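Local structure of protease (Penicillium cyclopium, 5Z6O) at residues G53-W58 with T80-K85. The protein hydrolyses proteins as a serine protease of the subtilisin family, probably cleaving casein, gelatin and type IV collagen. Sequence-based numbering, arbitrary orientation.
Sequences GGRAEW and TAAGSK
The carbonyl oxygen of Ala82 is gripped by both terminal nitrogens of the Arg55 guanidinium, with NH1 and NH2 each 2.9 Å from Ala82 O. The pair spans a beta-alpha-beta unit of the subtilisin fold: Arg55 directly precedes strand 56-61, the outermost strand at one side of the parallel sheet, and segment 80-85 carries the last part of the helix that begins at 73 and the loop after it, from which the chain returns to the sheet as strand 93-98. The guanidinium approaches end-on, and the oxygen lies almost in its plane; with both nitrogens on one oxygen, CZ is 3.3 Å from Ala82 O. Sharing one acceptor bends both bonds, with N-H...O angles near 144°. NH1 lies in the carbonyl plane, whereas NH2 is tilted 19° from it. The Arg55 chain runs extended through chi2, and the bend at chi3 (-74°) helps bring the guanidinium edge to Ala82 O. NH2 also donates to Ala92 O, and the Arg55 backbone pairs with Val94, so this residue is bonded to segment 80-85, to Ala92 just ahead of strand 93-98 and to Val94 within it. The Ala82 methyl lies near the guanidinium, CB 4.2 Å from Arg55 NH2, and touches Val94. Two residues further on, Ser84 supplies a second acceptor: Arg55 NH1 donates to Ser84 OG at 3.2 Å, with the hydroxyl oxygen out of the guanidinium plane.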
ATOM      1  N   GLY A  53     -15.174   9.015   3.201  1.00 15.55           N
ATOM      2  CA  GLY A  53     -15.860   9.691   4.304  1.00 16.42           C
ATOM      3  C   GLY A  53     -15.238  11.003   4.715  1.00 16.30           C
ATOM      4  O   GLY A  53     -15.150  11.292   5.918  1.00 21.02           O
ATOM      5  N   GLY A  54     -14.772  11.798   3.743  1.00 16.02           N
ATOM      6  CA  GLY A  54     -14.159  13.065   4.063  1.00 17.29           C
ATOM      7  C   GLY A  54     -12.721  13.013   4.535  1.00 20.05           C
ATOM      8  O   GLY A  54     -12.145  14.067   4.800  1.00 17.09           O
ATOM      9  N   ARG A  55     -12.107  11.828   4.634  1.00 12.69           N
ATOM     10  CA  ARG A  55     -10.752  11.729   5.145  1.00 13.84           C
ATOM     11  C   ARG A  55      -9.692  11.855   4.052  1.00 10.76           C
ATOM     12  O   ARG A  55      -8.491  11.897   4.368  1.00 17.06           O
ATOM     13  CB  ARG A  55     -10.569  10.395   5.869  1.00 10.30           C
ATOM     14  CG  ARG A  55     -11.454  10.259   7.092  1.00 11.75           C
ATOM     15  CD  ARG A  55     -11.351   8.890   7.736  1.00 11.16           C
ATOM     16  NE  ARG A  55     -12.045   7.903   6.934  1.00 11.53           N
ATOM     17  CZ  ARG A  55     -11.424   6.958   6.245  1.00 11.96           C
ATOM     18  NH1 ARG A  55     -12.141   6.072   5.567  1.00 13.95           N
ATOM     19  NH2 ARG A  55     -10.089   6.851   6.316  1.00 11.58           N
ATOM     20  N   ALA A  56     -10.092  11.938   2.795  1.00 15.15           N
ATOM     21  CA  ALA A  56      -9.153  12.075   1.690  1.00 11.44           C
ATOM     22  C   ALA A  56      -9.070  13.528   1.269  1.00 20.22           C
ATOM     23  O   ALA A  56     -10.096  14.194   1.095  1.00 15.32           O
ATOM     24  CB  ALA A  56      -9.598  11.222   0.485  1.00 14.44           C
ATOM     25  N   GLU A  57      -7.853  14.012   1.063  1.00 15.37           N
ATOM     26  CA  GLU A  57      -7.679  15.374   0.595  1.00 15.67           C
ATOM     27  C   GLU A  57      -6.702  15.376  -0.569  1.00 14.54           C
ATOM     28  O   GLU A  57      -5.920  14.433  -0.737  1.00 12.79           O
ATOM     29  CB  GLU A  57      -7.190  16.294   1.736  1.00 20.36           C
ATOM     30  CG  GLU A  57      -5.762  16.103   2.121  1.00 31.95           C
ATOM     31  CD  GLU A  57      -5.374  16.856   3.413  1.00 50.82           C
ATOM     32  OE1 GLU A  57      -6.122  16.783   4.413  1.00 49.01           O
ATOM     33  OE2 GLU A  57      -4.307  17.514   3.424  1.00 56.64           O
ATOM     34  N   TRP A  58      -6.783  16.414  -1.407  1.00 12.36           N
ATOM     35  CA  TRP A  58      -5.918  16.512  -2.578  1.00 15.11           C
ATOM     36  C   TRP A  58      -4.602  17.166  -2.188  1.00 18.08           C
ATOM     37  O   TRP A  58      -4.610  18.260  -1.637  1.00 20.26           O
ATOM     38  CB  TRP A  58      -6.590  17.336  -3.682  1.00 15.30           C
ATOM     39  CG  TRP A  58      -5.881  17.185  -4.968  1.00 10.87           C
ATOM     40  CD1 TRP A  58      -4.899  17.999  -5.481  1.00 12.13           C
ATOM     41  CD2 TRP A  58      -6.083  16.145  -5.922  1.00 11.80           C
ATOM     42  NE1 TRP A  58      -4.478  17.511  -6.703  1.00 13.44           N
ATOM     43  CE2 TRP A  58      -5.182  16.367  -6.982  1.00 14.44           C
ATOM     44  CE3 TRP A  58      -6.909  15.025  -5.966  1.00 11.46           C
ATOM     45  CZ2 TRP A  58      -5.108  15.514  -8.074  1.00 12.69           C
ATOM     46  CZ3 TRP A  58      -6.857  14.197  -7.055  1.00 10.72           C
ATOM     47  CH2 TRP A  58      -5.954  14.431  -8.093  1.00 14.04           C
ATOM     48  N   THR A  80      -8.121   0.494  -0.721  1.00  7.77           N
ATOM     49  CA  THR A  80      -7.586  -0.667  -0.003  1.00  6.70           C
ATOM     50  C   THR A  80      -6.823  -0.231   1.236  1.00  9.97           C
ATOM     51  O   THR A  80      -6.892  -0.893   2.275  1.00  7.12           O
ATOM     52  CB  THR A  80      -6.676  -1.463  -0.957  1.00  6.92           C
ATOM     53  OG1 THR A  80      -7.506  -2.030  -1.978  1.00  9.39           O
ATOM     54  CG2 THR A  80      -5.905  -2.568  -0.244  1.00  8.49           C
ATOM     55  N   ALA A  81      -6.093   0.891   1.157  1.00  7.38           N
ATOM     56  CA  ALA A  81      -5.286   1.274   2.318  1.00  5.23           C
ATOM     57  C   ALA A  81      -6.151   1.808   3.443  1.00  4.96           C
ATOM     58  O   ALA A  81      -5.891   1.516   4.616  1.00  7.99           O
ATOM     59  CB  ALA A  81      -4.248   2.345   1.928  1.00  6.08           C
ATOM     60  N   ALA A  82      -7.219   2.578   3.096  1.00  6.65           N
ATOM     61  CA  ALA A  82      -7.828   3.426   4.113  1.00 10.12           C
ATOM     62  C   ALA A  82      -9.329   3.648   3.937  1.00 11.06           C
ATOM     63  O   ALA A  82      -9.908   4.391   4.737  1.00 12.07           O
ATOM     64  CB  ALA A  82      -7.124   4.783   4.121  1.00  9.11           C
ATOM     65  N   GLY A  83      -9.980   3.010   2.969  1.00 11.96           N
ATOM     66  CA  GLY A  83     -11.412   3.189   2.812  1.00 12.35           C
ATOM     67  C   GLY A  83     -12.217   2.577   3.941  1.00 11.03           C
ATOM     68  O   GLY A  83     -11.843   1.576   4.540  1.00 12.13           O
ATOM     69  N   SER A  84     -13.386   3.191   4.216  1.00 11.12           N
ATOM     70  CA  SER A  84     -14.272   2.691   5.278  1.00  8.18           C
ATOM     71  C   SER A  84     -14.719   1.260   5.030  1.00 13.19           C
ATOM     72  O   SER A  84     -14.663   0.411   5.929  1.00 13.28           O
ATOM     73  CB  SER A  84     -15.517   3.582   5.407  1.00 12.55           C
ATOM     74  OG  SER A  84     -15.108   4.874   5.845  1.00 22.55           O
ATOM     75  N   LYS A  85     -15.195   0.983   3.835  1.00 10.25           N
ATOM     76  CA  LYS A  85     -15.682  -0.354   3.535  1.00 14.77           C
ATOM     77  C   LYS A  85     -14.575  -1.257   3.000  1.00 14.19           C
ATOM     78  O   LYS A  85     -14.492  -2.412   3.397  1.00 13.38           O
ATOM     79  CB  LYS A  85     -16.833  -0.299   2.527  1.00 22.24           C
ATOM     80  CG  LYS A  85     -18.204  -0.319   3.191  1.00 43.99           C
ATOM     81  CD  LYS A  85     -19.330  -0.202   2.177  1.00 50.29           C
ATOM     82  CE  LYS A  85     -19.040  -1.026   0.920  1.00 55.03           C
ATOM     83  NZ  LYS A  85     -19.152  -2.497   1.140  1.00 55.90           N
TER